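Formylmethanofuran--tetrahydromethanopterin formyltransferase (Methanosarcina barkeri, PDB 1M5S) catalyses the reversible transfer of a formyl group from formylmethanofuran to tetrahydromethanopterin, an early step in making methane from carbon dioxide. Local coordinates at residues 23-28 with 35-40. Sequence-based numbering, arbitrary orientation.
Sequences VLITAA and VAATEA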
loop_
_atom_site.group_PDB
_atom_site.type_symbol
_atom_site.label_atom_id
_atom_site.label_comp_id
_atom_site.label_asym_id
_atom_site.label_seq_id
_atom_site.Cartn_x
_atom_site.Cartn_y
_atom_site.Cartn_z
ATOM N N VAL A 23 19.079 4.280 -13.024
ATOM C CA VAL A 23 18.473 3.138 -13.723
ATOM C C VAL A 23 16.944 3.284 -13.751
ATOM O O VAL A 23 16.330 3.580 -12.730
ATOM C CB VAL A 23 18.801 1.784 -13.024
ATOM C CG1 VAL A 23 18.305 0.632 -13.865
ATOM C CG2 VAL A 23 20.279 1.666 -12.770
ATOM N N LEU A 24 16.338 3.026 -14.910
ATOM C CA LEU A 24 14.885 2.940 -15.029
ATOM C C LEU A 24 14.439 1.480 -15.042
ATOM O O LEU A 24 14.880 0.699 -15.887
ATOM C CB LEU A 24 14.416 3.617 -16.318
ATOM C CG LEU A 24 12.941 3.493 -16.703
ATOM C CD1 LEU A 24 12.064 4.135 -15.646
ATOM C CD2 LEU A 24 12.716 4.158 -18.034
ATOM N N ILE A 25 13.667 1.090 -14.032
ATOM C CA ILE A 25 13.044 -0.230 -14.021
ATOM C C ILE A 25 11.578 -0.089 -14.428
ATOM O O ILE A 25 10.827 0.645 -13.788
ATOM C CB ILE A 25 13.122 -0.894 -12.621
ATOM C CG1 ILE A 25 14.573 -0.935 -12.132
ATOM C CG2 ILE A 25 12.573 -2.323 -12.681
ATOM C CD1 ILE A 25 14.710 -1.161 -10.646
ATOM N N THR A 26 11.211 -0.675 -15.568
ATOM C CA THR A 26 9.801 -0.774 -15.940
ATOM C C THR A 26 9.263 -2.157 -15.612
ATOM O O THR A 26 10.033 -3.080 -15.316
ATOM C CB THR A 26 9.551 -0.496 -17.434
ATOM O OG1 THR A 26 10.049 -1.584 -18.214
ATOM C CG2 THR A 26 10.224 0.816 -17.872
ATOM N N ALA A 27 7.938 -2.262 -15.553
ATOM C CA ALA A 27 7.277 -3.511 -15.204
ATOM C C ALA A 27 5.844 -3.464 -15.701
ATOM O O ALA A 27 5.408 -2.446 -16.249
ATOM C CB ALA A 27 7.313 -3.726 -13.696
ATOM N N ALA A 28 5.130 -4.578 -15.545
ATOM C CA ALA A 28 3.775 -4.700 -16.075
ATOM C C ALA A 28 2.847 -3.672 -15.431
ATOM O O ALA A 28 1.995 -3.086 -16.113
ATOM C CB ALA A 28 3.242 -6.119 -15.849
ATOM N N VAL A 35 8.087 -3.101 -6.405
ATOM C CA VAL A 35 8.672 -4.288 -5.788
ATOM C C VAL A 35 10.145 -4.482 -6.182
ATOM O O VAL A 35 11.006 -4.629 -5.311
ATOM C CB VAL A 35 7.865 -5.560 -6.161
ATOM C CG1 VAL A 35 8.634 -6.817 -5.769
ATOM C CG2 VAL A 35 6.526 -5.538 -5.461
ATOM N N ALA A 36 10.430 -4.387 -7.482
ATOM C CA ALA A 36 11.785 -4.556 -8.021
ATOM C C ALA A 36 12.732 -3.440 -7.579
ATOM O O ALA A 36 13.838 -3.703 -7.118
ATOM C CB ALA A 36 11.733 -4.609 -9.542
ATOM N N ALA A 37 12.273 -2.200 -7.710
ATOM C CA ALA A 37 13.056 -1.030 -7.335
ATOM C C ALA A 37 13.407 -1.036 -5.861
ATOM O O ALA A 37 14.479 -0.597 -5.474
ATOM C CB ALA A 37 12.293 0.236 -7.676
ATOM N N THR A 38 12.486 -1.526 -5.041
ATOM C CA THR A 38 12.683 -1.565 -3.601
ATOM C C THR A 38 13.701 -2.632 -3.208
ATOM O O THR A 38 14.625 -2.366 -2.438
ATOM C CB THR A 38 11.344 -1.828 -2.880
ATOM O OG1 THR A 38 10.429 -0.766 -3.191
ATOM C CG2 THR A 38 11.547 -1.898 -1.370
ATOM N N GLU A 39 13.515 -3.841 -3.733
ATOM C CA GLU A 39 14.440 -4.941 -3.505
ATOM C C GLU A 39 15.858 -4.551 -3.937
ATOM O O GLU A 39 16.818 -4.749 -3.195
ATOM C CB GLU A 39 13.969 -6.174 -4.284
ATOM C CG GLU A 39 14.839 -7.405 -4.109
ATOM C CD GLU A 39 14.828 -7.956 -2.690
ATOM O OE1 GLU A 39 13.748 -8.010 -2.067
ATOM O OE2 GLU A 39 15.901 -8.385 -2.215
ATOM N N ALA A 40 15.948 -3.850 -5.061
ATOM C CA ALA A 40 17.229 -3.508 -5.673
ATOM C C ALA A 40 17.973 -2.379 -4.961
ATOM O O ALA A 40 19.174 -2.201 -5.177
ATOM C CB ALA A 40 17.022 -3.148 -7.138
#
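Ile25 reaches from the strand into the face of helix 30-41 and meets Ala36 and Ala37 with two separate branches. Its CG2 methyl comes to 4.0 Å from CB of Ala36, methyl against methyl. The longer branch ends against the helix backbone, where CD1 lies 3.7 Å from CA of Ala37 and 4.1 Å from CB of the same residue. The fork is set by the first torsion: CG1 stands anti to the carbonyl carbon (chi1 -54°) and CG2 anti to the backbone N, which sends the two branches to neighbouring residues of one helical turn. An extended second torsion (chi2 162°) then carries CD1 outward to the main chain of Ala37. The residues meeting Ile25 are both alanines, and the CA atoms of Ile25 and Ala37 are 6.7 Å apart. Ala40, one turn after Ala36, also turns its CB toward the strand, and Ala40 N donates to Ala36 O at 3.0 Å, the ordinary helix bond. The contact is wholly apolar and buried. Val72 and Val74 of the adjacent strand 71-78 touch Ala37, while Val23, on the same side of the strand as Ile25, packs on Leu88 and Ile92 of helix 81-95. Away from the strand, Thr38 and Glu39 meet a second subunit, and Glu39 OE2 accepts a hydrogen bond from Ala44 N of that subunit. Strand 12-26 and the helix that follows it thus pack as layers of an alpha/beta sandwich, the helix lying between strands 12-26 and 71-78 on one side and a second subunit of the homotetramer on the other.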